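Local coordinates for protein tryptophan decarboxylase 1 (Oryza sativa subsp. japonica, PDB 6KHO) that catalyses the pyridoxal-phosphate-dependent decarboxylation of tryptophan to tryptamine and of 5-hydroxytryptophan to serotonin, at residues A[192-197]-A[202-207]; A[228-233]-A[259-264]; A[416-421]-A[497-502]; A[459-464]-A[503-508]. All coordinates share one frame; numbering follows the deposited sequence.

How the contacts relate
The four contacts form two groups within one chain. Contacts 1 and 2 are 10 Å apart between centres and touch each other: both build on strand 205-210 or its neighbours 231-234 and 262-269, toward one end of the seven-stranded sheet. Contacts 3 and 4, centres 13 Å apart, share helix 495-513, whose successive turns pack on helices 386-420 and 451-468. The centres of contacts 1 and 2 lie about 44 to 52 Å from those of contacts 3 and 4. Along the chain contact 1 closes before contact 2 opens, whereas contacts 3 and 4 interleave. Away from the annotated sites, one pair thus joins strands and a helix at the large sheet's edge, the other the C-terminal helices beside the small sheet.

Contact 1: A[192-197]-A[202-207]; sequences RRSGSD and LHRLAV
S194, at the end of helix 175-194, and S196, just beyond it, approach R204 and the backbone of L202 in the 3-10 turn that leads into strand 205-210, and the two backbones draw nearest at S196 and L202, whose CA atoms are 7.4 Å apart. This is the helix-to-strand turn of a beta-alpha-beta crossover in the large sheet of a fold-type I, pyridoxal-phosphate-dependent enzyme. A Schellman motif ends the helix, with G195 taking the positive phi that suits glycine. The side chains meet lightly, and no hydrogen bond crosses the gap. The guanidinium of R204 presents its NH2 to S194, 4.0 Å from S194 O and also 4.0 Å from S194 OG; the carbonyl oxygen lies at the edge of the group, near its plane. A cationic group beside the carbonyl end of a helix is probably favourable even at this range. The bend at chi3 (-48°) in R204 turns the end of an otherwise fairly straight chain, while its NH1 makes a weak hydrogen bond to G260 O. Each serine spends its hydroxyl close to home. A chi1 of 74° turns S194 OG back over its own helix, where it bonds to A190 O; S196 OG is held by G198 O and G201 N, and lies 4.3 Å from L202 N. L202 packs against L202 of the second subunit, placing the turn at the dimer interface. Next to R204, the ring of H203 carries R204 CG over one face, 3.8 Å above the ring plane and offset toward the rim.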
loop_
_atom_site.group_PDB
_atom_site.type_symbol
_atom_site.label_atom_id
_atom_site.label_comp_id
_atom_site.label_asym_id
_atom_site.label_seq_id
_atom_site.Cartn_x
_atom_site.Cartn_y
_atom_site.Cartn_z
ATOM N N ARG A 192 11.003 -19.480 -18.077
ATOM C CA ARG A 192 11.603 -19.210 -19.376
ATOM C C ARG A 192 12.788 -20.141 -19.636
ATOM O O ARG A 192 12.883 -20.764 -20.703
ATOM C CB ARG A 192 12.014 -17.738 -19.429
ATOM C CG ARG A 192 12.822 -17.321 -20.629
ATOM C CD ARG A 192 13.354 -15.906 -20.397
ATOM N NE ARG A 192 12.292 -14.908 -20.498
ATOM C CZ ARG A 192 12.097 -13.909 -19.639
ATOM N NH1 ARG A 192 12.894 -13.760 -18.581
ATOM N NH2 ARG A 192 11.097 -13.057 -19.851
ATOM N N ARG A 193 13.692 -20.273 -18.663
ATOM C CA ARG A 193 14.897 -21.055 -18.909
ATOM C C ARG A 193 14.637 -22.560 -18.893
ATOM O O ARG A 193 15.352 -23.308 -19.569
ATOM C CB ARG A 193 15.985 -20.685 -17.898
ATOM C CG ARG A 193 15.750 -21.184 -16.486
ATOM C CD ARG A 193 16.855 -20.703 -15.532
ATOM N NE ARG A 193 17.236 -19.303 -15.751
ATOM C CZ ARG A 193 17.152 -18.332 -14.835
ATOM N NH1 ARG A 193 16.685 -18.590 -13.609
ATOM N NH2 ARG A 193 17.538 -17.098 -15.154
ATOM N N SER A 194 13.633 -23.029 -18.149
ATOM C CA SER A 194 13.326 -24.455 -18.082
ATOM C C SER A 194 12.430 -24.926 -19.221
ATOM O O SER A 194 12.148 -26.121 -19.315
ATOM C CB SER A 194 12.682 -24.805 -16.736
ATOM O OG SER A 194 11.343 -24.347 -16.672
ATOM N N GLY A 195 11.989 -24.030 -20.095
ATOM C CA GLY A 195 11.215 -24.459 -21.240
ATOM C C GLY A 195 9.770 -24.793 -20.941
ATOM O O GLY A 195 9.195 -25.672 -21.595
ATOM N N SER A 196 9.168 -24.127 -19.961
ATOM C CA SER A 196 7.743 -24.301 -19.714
ATOM C C SER A 196 6.948 -23.928 -20.965
ATOM O O SER A 196 7.298 -22.991 -21.690
ATOM C CB SER A 196 7.317 -23.431 -18.520
ATOM O OG SER A 196 5.905 -23.369 -18.373
ATOM N N ASP A 197 5.887 -24.686 -21.237
ATOM C CA ASP A 197 4.949 -24.341 -22.306
ATOM C C ASP A 197 3.935 -23.376 -21.697
ATOM O O ASP A 197 2.927 -23.783 -21.115
ATOM C CB ASP A 197 4.282 -25.590 -22.881
ATOM C CG ASP A 197 5.292 -26.608 -23.456
ATOM O OD1 ASP A 197 6.261 -26.194 -24.139
ATOM O OD2 ASP A 197 5.105 -27.829 -23.238
ATOM N N LEU A 202 4.475 -24.466 -14.437
ATOM C CA LEU A 202 4.499 -23.853 -13.108
ATOM C C LEU A 202 4.447 -24.898 -11.998
ATOM O O LEU A 202 5.058 -24.707 -10.936
ATOM C CB LEU A 202 3.344 -22.850 -12.967
ATOM C CG LEU A 202 3.261 -21.916 -11.748
ATOM C CD1 LEU A 202 4.628 -21.520 -11.212
ATOM C CD2 LEU A 202 2.451 -20.643 -12.064
ATOM N N HIS A 203 3.763 -26.020 -12.225
ATOM C CA HIS A 203 3.659 -27.019 -11.163
ATOM C C HIS A 203 4.973 -27.757 -10.907
ATOM O O HIS A 203 5.035 -28.579 -9.988
ATOM C CB HIS A 203 2.552 -28.021 -11.490
ATOM C CG HIS A 203 2.951 -29.044 -12.504
ATOM N ND1 HIS A 203 3.118 -28.740 -13.839
ATOM C CD2 HIS A 203 3.231 -30.361 -12.380
ATOM C CE1 HIS A 203 3.485 -29.827 -14.494
ATOM N NE2 HIS A 203 3.562 -30.825 -13.632
ATOM N N ARG A 204 6.026 -27.474 -11.668
ATOM C CA ARG A 204 7.323 -28.077 -11.419
ATOM C C ARG A 204 8.293 -27.166 -10.674
ATOM O O ARG A 204 9.385 -27.621 -10.319
ATOM C CB ARG A 204 7.956 -28.526 -12.741
ATOM C CG ARG A 204 7.253 -29.725 -13.374
ATOM C CD ARG A 204 8.124 -30.402 -14.434
ATOM N NE ARG A 204 8.707 -29.446 -15.379
ATOM C CZ ARG A 204 10.009 -29.164 -15.471
ATOM N NH1 ARG A 204 10.887 -29.767 -14.678
ATOM N NH2 ARG A 204 10.441 -28.279 -16.366
ATOM N N LEU A 205 7.932 -25.903 -10.420
ATOM C CA LEU A 205 8.807 -24.993 -9.690
ATOM C C LEU A 205 8.697 -25.226 -8.188
ATOM O O LEU A 205 7.606 -25.437 -7.654
ATOM C CB LEU A 205 8.459 -23.529 -10.008
ATOM C CG LEU A 205 8.399 -23.102 -11.483
ATOM C CD1 LEU A 205 8.349 -21.571 -11.603
ATOM C CD2 LEU A 205 9.592 -23.644 -12.271
ATOM N N ALA A 206 9.827 -25.150 -7.499
ATOM C CA ALA A 206 9.847 -25.318 -6.055
ATOM C C ALA A 206 10.497 -24.114 -5.391
ATOM O O ALA A 206 11.404 -23.493 -5.954
ATOM C CB ALA A 206 10.601 -26.592 -5.649
ATOM N N VAL A 207 10.037 -23.804 -4.169
ATOM C CA VAL A 207 10.558 -22.699 -3.372
ATOM C C VAL A 207 10.797 -23.183 -1.945
ATOM O O VAL A 207 10.190 -24.155 -1.484
ATOM C CB VAL A 207 9.620 -21.465 -3.377
ATOM C CG1 VAL A 207 9.320 -21.032 -4.796
ATOM C CG2 VAL A 207 8.323 -21.755 -2.637
#

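Contact 2: A[228-233]-A[259-264]; sequences PANIRS and AGLVPT
L261 brings a methyl group, not a polar atom, to the charged end of R232: CD1 of L261 stands 3.6 Å from NH2 of R232, the two side chains crossing at about a right angle. The same CD1 lies 4.0 Å from N230 OD1, so one methyl is shared by a guanidinium and an amide, and no hydrogen bond joins the segments. The contact illustrates how an arginine whose nitrogens are already engaged can serve as a packing surface. NH1 of R232 donates to A229 O at 2.6 Å (N-H...O angle 151°), with the oxygen in the guanidinium plane, and NE forms a salt bridge with D256. A bend at chi2 (-91°) folds the chain of R232 back along its own segment, which brings NH1 to that carbonyl and lays N230 O over one face of the guanidinium, offset toward the rim. N230 is steadied in turn by a weak hydrogen bond from ND2 to H203 O. L261 follows G260, the C-prime residue of the Schellman motif that closes helix 246-258, and L261 N bonds back to D256 O. Strands 231-234 and 262-269 are not direct partners: strand 205-210 runs between them, with V207 bonded through its backbone to N230 and R232, and A206 to V262 and T264, while helix 215-223 covers I231 and helix 175-194 covers V262 and T264.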
loop_
_atom_site.group_PDB
_atom_site.type_symbol
_atom_site.label_atom_id
_atom_site.label_comp_id
_atom_site.label_asym_id
_atom_site.label_seq_id
_atom_site.Cartn_x
_atom_site.Cartn_y
_atom_site.Cartn_z
ATOM N N PRO A 228 1.228 -25.536 -3.842
ATOM C CA PRO A 228 1.459 -25.735 -2.396
ATOM C C PRO A 228 2.261 -26.983 -2.064
ATOM O O PRO A 228 2.965 -26.998 -1.046
ATOM C CB PRO A 228 0.035 -25.811 -1.822
ATOM C CG PRO A 228 -0.806 -25.046 -2.806
ATOM C CD PRO A 228 -0.198 -25.346 -4.157
ATOM N N ALA A 229 2.190 -28.027 -2.894
ATOM C CA ALA A 229 2.999 -29.222 -2.669
ATOM C C ALA A 229 4.490 -28.970 -2.866
ATOM O O ALA A 229 5.307 -29.769 -2.407
ATOM C CB ALA A 229 2.546 -30.345 -3.596
ATOM N N ASN A 230 4.861 -27.880 -3.535
ATOM C CA ASN A 230 6.253 -27.578 -3.832
ATOM C C ASN A 230 6.795 -26.409 -3.013
ATOM O O ASN A 230 7.920 -25.964 -3.258
ATOM C CB ASN A 230 6.407 -27.299 -5.329
ATOM C CG ASN A 230 6.028 -28.495 -6.178
ATOM O OD1 ASN A 230 6.098 -29.632 -5.721
ATOM N ND2 ASN A 230 5.626 -28.245 -7.418
ATOM N N ILE A 231 6.027 -25.908 -2.045
ATOM C CA ILE A 231 6.487 -24.854 -1.147
ATOM C C ILE A 231 7.087 -25.537 0.080
ATOM O O ILE A 231 6.364 -26.018 0.951
ATOM C CB ILE A 231 5.350 -23.902 -0.773
ATOM C CG1 ILE A 231 4.774 -23.260 -2.031
ATOM C CG2 ILE A 231 5.842 -22.843 0.175
ATOM C CD1 ILE A 231 3.456 -22.540 -1.812
ATOM N N ARG A 232 8.420 -25.563 0.154
ATOM C CA ARG A 232 9.142 -26.323 1.172
ATOM C C ARG A 232 9.389 -25.471 2.409
ATOM O O ARG A 232 10.104 -24.464 2.341
ATOM C CB ARG A 232 10.482 -26.819 0.630
ATOM C CG ARG A 232 10.386 -27.580 -0.666
ATOM C CD ARG A 232 10.223 -29.057 -0.421
ATOM N NE ARG A 232 10.070 -29.771 -1.683
ATOM C CZ ARG A 232 8.899 -30.133 -2.193
ATOM N NH1 ARG A 232 7.771 -29.852 -1.542
ATOM N NH2 ARG A 232 8.852 -30.787 -3.348
ATOM N N SER A 233 8.836 -25.899 3.544
ATOM C CA SER A 233 9.110 -25.292 4.842
ATOM C C SER A 233 10.127 -26.172 5.561
ATOM O O SER A 233 9.784 -27.235 6.084
ATOM C CB SER A 233 7.827 -25.135 5.650
ATOM O OG SER A 233 8.112 -24.665 6.954
ATOM N N ALA A 259 14.387 -35.051 -8.727
ATOM C CA ALA A 259 13.053 -35.522 -9.071
ATOM C C ALA A 259 12.468 -34.807 -10.276
ATOM O O ALA A 259 11.297 -35.031 -10.604
ATOM C CB ALA A 259 12.108 -35.375 -7.876
ATOM N N GLY A 260 13.240 -33.951 -10.937
ATOM C CA GLY A 260 12.735 -33.213 -12.071
ATOM C C GLY A 260 12.064 -31.894 -11.751
ATOM O O GLY A 260 11.512 -31.267 -12.662
ATOM N N LEU A 261 12.068 -31.459 -10.494
ATOM C CA LEU A 261 11.532 -30.140 -10.169
ATOM C C LEU A 261 12.597 -29.067 -10.392
ATOM O O LEU A 261 13.793 -29.359 -10.467
ATOM C CB LEU A 261 11.050 -30.092 -8.721
ATOM C CG LEU A 261 9.980 -31.120 -8.349
ATOM C CD1 LEU A 261 9.672 -31.053 -6.860
ATOM C CD2 LEU A 261 8.726 -30.890 -9.184
ATOM N N VAL A 262 12.153 -27.812 -10.472
ATOM C CA VAL A 262 13.059 -26.686 -10.693
ATOM C C VAL A 262 13.141 -25.826 -9.436
ATOM O O VAL A 262 12.200 -25.061 -9.153
ATOM C CB VAL A 262 12.605 -25.834 -11.887
ATOM C CG1 VAL A 262 13.594 -24.708 -12.142
ATOM C CG2 VAL A 262 12.398 -26.703 -13.130
ATOM N N PRO A 263 14.222 -25.918 -8.659
ATOM C CA PRO A 263 14.380 -25.023 -7.506
ATOM C C PRO A 263 14.511 -23.588 -7.982
ATOM O O PRO A 263 15.359 -23.269 -8.818
ATOM C CB PRO A 263 15.665 -25.518 -6.833
ATOM C CG PRO A 263 15.859 -26.911 -7.368
ATOM C CD PRO A 263 15.329 -26.886 -8.758
ATOM N N THR A 264 13.663 -22.723 -7.434
ATOM C CA THR A 264 13.395 -21.426 -8.037
ATOM C C THR A 264 13.757 -20.243 -7.149
ATOM O O THR A 264 14.221 -19.225 -7.672
ATOM C CB THR A 264 11.911 -21.349 -8.445
ATOM O OG1 THR A 264 11.660 -22.281 -9.513
ATOM C CG2 THR A 264 11.512 -19.938 -8.898
#

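Contact 3: A[416-421]-A[497-502]; sequences EDLVRG and HVRSAW
L418 against W502 is the heart of a helix-on-helix packing in the C-terminal part of this fold-type I decarboxylase, where the end of the long helix 386-420 lies beside helix 495-513. The short segments run nearly parallel, 20° apart, with axes 10.8 Å from each other at closest approach. That spacing is filled by the indole. Its CG stands anti to the backbone N (chi1 178°), which carries the ring across to the other helix, where L418 CB makes a CH-pi contact 3.6 Å from the centroid of the five-membered ring, 15° off the normal. L418 CD1 adds to the cover, 3.7 Å from W502 CD1. At the rim of the six-membered ring, on the same side as L418, V419 CG2 touches W502 CZ3 at 3.8 Å, its side chain crossing the indole at about a right angle. F425, on strand 425-427, meets W502 edge-to-face and so joins the helix pair to the small sheet. A leucine in place of W502 would probably lose the CH-pi contact and open a gap between L418, V419 and F425. Toward the solvent-exposed side, R499 stretches an extended chain past L418, with NH1 4.2 Å from L418 CD1, while its NE is paired with E495. The closest approach of all involves backbone: L418 O, which also receives a weak bond from G421 N, sits 3.3 Å from W502 CZ2.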
loop_
_atom_site.group_PDB
_atom_site.type_symbol
_atom_site.label_atom_id
_atom_site.label_comp_id
_atom_site.label_asym_id
_atom_site.label_seq_id
_atom_site.Cartn_x
_atom_site.Cartn_y
_atom_site.Cartn_z
ATOM N N GLU A 416 16.843 -9.120 29.952
ATOM C CA GLU A 416 17.335 -10.493 29.834
ATOM C C GLU A 416 18.104 -10.908 31.085
ATOM O O GLU A 416 17.910 -12.009 31.614
ATOM C CB GLU A 416 18.213 -10.628 28.587
ATOM C CG GLU A 416 18.866 -12.005 28.437
ATOM C CD GLU A 416 20.077 -11.998 27.519
ATOM O OE1 GLU A 416 20.355 -10.958 26.881
ATOM O OE2 GLU A 416 20.759 -13.041 27.434
ATOM N N ASP A 417 18.979 -10.028 31.577
ATOM C CA ASP A 417 19.743 -10.319 32.782
ATOM C C ASP A 417 18.869 -10.342 34.029
ATOM O O ASP A 417 19.232 -10.995 35.014
ATOM C CB ASP A 417 20.880 -9.308 32.924
ATOM C CG ASP A 417 21.930 -9.468 31.825
ATOM O OD1 ASP A 417 21.894 -10.501 31.115
ATOM O OD2 ASP A 417 22.787 -8.570 31.666
ATOM N N LEU A 418 17.718 -9.667 34.004
ATOM C CA LEU A 418 16.779 -9.799 35.110
ATOM C C LEU A 418 16.089 -11.159 35.078
ATOM O O LEU A 418 15.898 -11.783 36.128
ATOM C CB LEU A 418 15.756 -8.665 35.075
ATOM C CG LEU A 418 16.262 -7.275 35.472
ATOM C CD1 LEU A 418 15.233 -6.222 35.088
ATOM C CD2 LEU A 418 16.584 -7.182 36.962
ATOM N N VAL A 419 15.718 -11.640 33.886
ATOM C CA VAL A 419 15.126 -12.972 33.774
ATOM C C VAL A 419 16.117 -14.035 34.230
ATOM O O VAL A 419 15.737 -15.017 34.882
ATOM C CB VAL A 419 14.649 -13.245 32.334
ATOM C CG1 VAL A 419 14.243 -14.707 32.178
ATOM C CG2 VAL A 419 13.481 -12.345 31.973
ATOM N N ARG A 420 17.401 -13.852 33.907
ATOM C CA ARG A 420 18.415 -14.849 34.231
ATOM C C ARG A 420 18.725 -14.905 35.725
ATOM O O ARG A 420 19.206 -15.938 36.204
ATOM C CB ARG A 420 19.693 -14.577 33.425
ATOM C CG ARG A 420 19.588 -14.925 31.933
ATOM C CD ARG A 420 20.915 -14.698 31.214
ATOM N NE ARG A 420 20.781 -14.763 29.756
ATOM C CZ ARG A 420 20.704 -15.894 29.062
ATOM N NH1 ARG A 420 20.749 -17.063 29.691
ATOM N NH2 ARG A 420 20.587 -15.864 27.740
ATOM N N GLY A 421 18.452 -13.833 36.467
ATOM C CA GLY A 421 18.643 -13.772 37.902
ATOM C C GLY A 421 17.502 -14.322 38.731
ATOM O O GLY A 421 17.494 -14.137 39.952
ATOM N N HIS A 497 10.230 1.718 32.478
ATOM C CA HIS A 497 9.068 0.934 32.065
ATOM C C HIS A 497 9.406 -0.554 31.992
ATOM O O HIS A 497 8.582 -1.403 32.356
ATOM C CB HIS A 497 8.545 1.417 30.706
ATOM C CG HIS A 497 7.994 2.814 30.716
ATOM N ND1 HIS A 497 8.660 3.877 30.146
ATOM C CD2 HIS A 497 6.832 3.314 31.201
ATOM C CE1 HIS A 497 7.941 4.977 30.293
ATOM N NE2 HIS A 497 6.826 4.664 30.929
ATOM N N VAL A 498 10.601 -0.891 31.496
ATOM C CA VAL A 498 10.986 -2.296 31.374
ATOM C C VAL A 498 11.207 -2.905 32.755
ATOM O O VAL A 498 10.779 -4.031 33.027
ATOM C CB VAL A 498 12.238 -2.439 30.486
ATOM C CG1 VAL A 498 12.697 -3.886 30.453
ATOM C CG2 VAL A 498 11.966 -1.932 29.063
ATOM N N ARG A 499 11.872 -2.169 33.648
ATOM C CA ARG A 499 12.099 -2.670 35.002
ATOM C C ARG A 499 10.787 -2.864 35.750
ATOM O O ARG A 499 10.595 -3.888 36.412
ATOM C CB ARG A 499 13.021 -1.724 35.763
ATOM C CG ARG A 499 14.451 -1.729 35.255
ATOM C CD ARG A 499 15.344 -0.888 36.144
ATOM N NE ARG A 499 16.725 -0.856 35.678
ATOM C CZ ARG A 499 17.618 -1.814 35.917
ATOM N NH1 ARG A 499 17.275 -2.886 36.616
ATOM N NH2 ARG A 499 18.858 -1.699 35.460
ATOM N N SER A 500 9.866 -1.897 35.652
ATOM C CA SER A 500 8.555 -2.057 36.278
ATOM C C SER A 500 7.784 -3.232 35.681
ATOM O O SER A 500 7.013 -3.901 36.386
ATOM C CB SER A 500 7.735 -0.770 36.139
ATOM O OG SER A 500 8.367 0.312 36.796
ATOM N N ALA A 501 7.961 -3.483 34.381
ATOM C CA ALA A 501 7.362 -4.664 33.768
ATOM C C ALA A 501 7.904 -5.946 34.397
ATOM O O ALA A 501 7.152 -6.901 34.615
ATOM C CB ALA A 501 7.613 -4.656 32.260
ATOM N N TRP A 502 9.206 -5.982 34.690
ATOM C CA TRP A 502 9.795 -7.158 35.325
ATOM C C TRP A 502 9.201 -7.388 36.708
ATOM O O TRP A 502 8.829 -8.517 37.059
ATOM C CB TRP A 502 11.310 -7.003 35.418
ATOM C CG TRP A 502 11.970 -8.169 36.109
ATOM C CD1 TRP A 502 12.851 -8.115 37.151
ATOM C CD2 TRP A 502 11.803 -9.564 35.796
ATOM N NE1 TRP A 502 13.245 -9.390 37.509
ATOM C CE2 TRP A 502 12.613 -10.295 36.695
ATOM C CE3 TRP A 502 11.047 -10.266 34.844
ATOM C CZ2 TRP A 502 12.690 -11.696 36.669
ATOM C CZ3 TRP A 502 11.127 -11.658 34.818
ATOM C CH2 TRP A 502 11.941 -12.354 35.730
#

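Contact 4: A[459-464]-A[503-508]; sequences RELMER and ELIKKT
T508, L461 and R464 supply most of the van der Waals contact here, between helices 495-513 and 451-468, whose short segments cross at 125° with axes 10.4 Å apart. T508 CG2, held anti to the backbone N, points into the angle between two residues of the other helix: L461 CD1 is 3.7 Å from it, and R464 CB also 3.7 Å. The other branch of L461 reaches back one turn, CD2 standing 4.1 Å from I505 CG2, with the two side chains at about a right angle. L461 and I505 also press on strands of the small antiparallel sheet, through I440 and L484 for the one and F438 for the other. A serine in place of T508 removes that methyl and would probably open a gap between L461 CD1 and R464 CB. The named polar bonds, by contrast, stay within each helix. T508 OG1 donates to L504 O at 2.7 Å, and T508 N reaches the same oxygen from the opposite face of its plane, so the hydroxyl is satisfied although buried. R464 NE bonds to the anti lone pair of E460 OE1 at 3.1 Å, the oxygen tilted 31° from the guanidinium plane. R459 NH1 meets E463 OE1 from above the carboxylate plane. No hydrogen bond or salt bridge crosses between the segments, and their closest contacts are carbon to carbon, which suggests that apolar fit matters more here than charge.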
loop_
_atom_site.group_PDB
_atom_site.type_symbol
_atom_site.label_atom_id
_atom_site.label_comp_id
_atom_site.label_asym_id
_atom_site.label_seq_id
_atom_site.Cartn_x
_atom_site.Cartn_y
_atom_site.Cartn_z
ATOM N N ARG A 459 0.737 -19.416 30.015
ATOM C CA ARG A 459 -0.470 -18.851 29.428
ATOM C C ARG A 459 -1.266 -18.068 30.464
ATOM O O ARG A 459 -1.828 -17.012 30.157
ATOM C CB ARG A 459 -1.331 -19.945 28.810
ATOM C CG ARG A 459 -2.674 -19.433 28.353
ATOM C CD ARG A 459 -3.490 -20.493 27.644
ATOM N NE ARG A 459 -3.258 -20.515 26.198
ATOM C CZ ARG A 459 -3.664 -19.564 25.355
ATOM N NH1 ARG A 459 -4.310 -18.495 25.811
ATOM N NH2 ARG A 459 -3.419 -19.678 24.056
ATOM N N GLU A 460 -1.316 -18.570 31.700
ATOM C CA GLU A 460 -1.977 -17.850 32.782
ATOM C C GLU A 460 -1.262 -16.538 33.072
ATOM O O GLU A 460 -1.899 -15.482 33.184
ATOM C CB GLU A 460 -2.029 -18.732 34.034
ATOM C CG GLU A 460 -2.729 -18.111 35.233
ATOM C CD GLU A 460 -4.240 -18.236 35.163
ATOM O OE1 GLU A 460 -4.939 -17.528 35.926
ATOM O OE2 GLU A 460 -4.733 -19.037 34.344
ATOM N N LEU A 461 0.066 -16.590 33.203
ATOM C CA LEU A 461 0.857 -15.383 33.415
ATOM C C LEU A 461 0.540 -14.321 32.363
ATOM O O LEU A 461 0.227 -13.170 32.693
ATOM C CB LEU A 461 2.346 -15.735 33.395
ATOM C CG LEU A 461 3.315 -14.578 33.615
ATOM C CD1 LEU A 461 2.927 -13.803 34.868
ATOM C CD2 LEU A 461 4.756 -15.075 33.697
ATOM N N MET A 462 0.591 -14.712 31.088
ATOM C CA MET A 462 0.362 -13.774 29.992
ATOM C C MET A 462 -1.019 -13.132 30.079
ATOM O O MET A 462 -1.160 -11.911 29.949
ATOM C CB MET A 462 0.533 -14.503 28.655
ATOM C CG MET A 462 0.119 -13.696 27.428
ATOM S SD MET A 462 0.131 -14.679 25.908
ATOM C CE MET A 462 -1.504 -15.424 25.915
ATOM N N GLU A 463 -2.059 -13.945 30.278
ATOM C CA GLU A 463 -3.411 -13.401 30.318
ATOM C C GLU A 463 -3.616 -12.530 31.550
ATOM O O GLU A 463 -4.430 -11.601 31.519
ATOM C CB GLU A 463 -4.434 -14.541 30.253
ATOM C CG GLU A 463 -4.256 -15.437 29.016
ATOM C CD GLU A 463 -5.165 -16.666 28.999
ATOM O OE1 GLU A 463 -5.723 -16.978 27.922
ATOM O OE2 GLU A 463 -5.310 -17.330 30.049
ATOM N N ARG A 464 -2.853 -12.791 32.617
ATOM C CA ARG A 464 -2.913 -11.986 33.831
ATOM C C ARG A 464 -2.184 -10.659 33.668
ATOM O O ARG A 464 -2.640 -9.634 34.179
ATOM C CB ARG A 464 -2.323 -12.770 35.002
ATOM C CG ARG A 464 -3.337 -13.658 35.694
ATOM C CD ARG A 464 -2.753 -14.353 36.909
ATOM N NE ARG A 464 -3.754 -15.205 37.544
ATOM C CZ ARG A 464 -3.742 -15.543 38.829
ATOM N NH1 ARG A 464 -2.777 -15.105 39.629
ATOM N NH2 ARG A 464 -4.701 -16.320 39.312
ATOM N N GLU A 503 9.099 -6.319 37.507
ATOM C CA GLU A 503 8.478 -6.426 38.825
ATOM C C GLU A 503 7.055 -6.955 38.724
ATOM O O GLU A 503 6.628 -7.769 39.550
ATOM C CB GLU A 503 8.493 -5.069 39.529
ATOM C CG GLU A 503 9.885 -4.502 39.740
ATOM C CD GLU A 503 10.776 -5.429 40.541
ATOM O OE1 GLU A 503 10.275 -6.053 41.500
ATOM O OE2 GLU A 503 11.976 -5.536 40.214
ATOM N N LEU A 504 6.310 -6.519 37.708
ATOM C CA LEU A 504 4.929 -6.970 37.575
ATOM C C LEU A 504 4.867 -8.444 37.191
ATOM O O LEU A 504 3.978 -9.175 37.651
ATOM C CB LEU A 504 4.189 -6.101 36.555
ATOM C CG LEU A 504 2.770 -6.564 36.218
ATOM C CD1 LEU A 504 1.911 -6.522 37.471
ATOM C CD2 LEU A 504 2.140 -5.745 35.097
ATOM N N ILE A 505 5.809 -8.902 36.357
ATOM C CA ILE A 505 5.905 -10.326 36.039
ATOM C C ILE A 505 6.247 -11.126 37.290
ATOM O O ILE A 505 5.587 -12.125 37.607
ATOM C CB ILE A 505 6.948 -10.566 34.928
ATOM C CG1 ILE A 505 6.486 -9.970 33.589
ATOM C CG2 ILE A 505 7.238 -12.060 34.776
ATOM C CD1 ILE A 505 7.631 -9.607 32.657
ATOM N N LYS A 506 7.302 -10.714 38.002
ATOM C CA LYS A 506 7.676 -11.376 39.250
ATOM C C LYS A 506 6.498 -11.432 40.214
ATOM O O LYS A 506 6.164 -12.496 40.750
ATOM C CB LYS A 506 8.858 -10.652 39.897
ATOM C CG LYS A 506 10.191 -10.974 39.263
ATOM C CD LYS A 506 11.347 -10.641 40.185
ATOM C CE LYS A 506 11.195 -9.257 40.778
ATOM N NZ LYS A 506 12.452 -8.809 41.450
ATOM N N LYS A 507 5.836 -10.291 40.418
ATOM C CA LYS A 507 4.741 -10.215 41.378
ATOM C C LYS A 507 3.587 -11.119 40.971
ATOM O O LYS A 507 3.055 -11.873 41.792
ATOM C CB LYS A 507 4.283 -8.760 41.512
ATOM C CG LYS A 507 2.983 -8.542 42.243
ATOM C CD LYS A 507 2.752 -7.049 42.460
ATOM C CE LYS A 507 1.467 -6.785 43.226
ATOM N NZ LYS A 507 1.571 -5.544 44.052
ATOM N N THR A 508 3.189 -11.060 39.697
ATOM C CA THR A 508 2.095 -11.899 39.217
ATOM C C THR A 508 2.437 -13.382 39.320
ATOM O O THR A 508 1.552 -14.209 39.563
ATOM C CB THR A 508 1.751 -11.521 37.772
ATOM O OG1 THR A 508 1.490 -10.114 37.695
ATOM C CG2 THR A 508 0.527 -12.286 37.269
#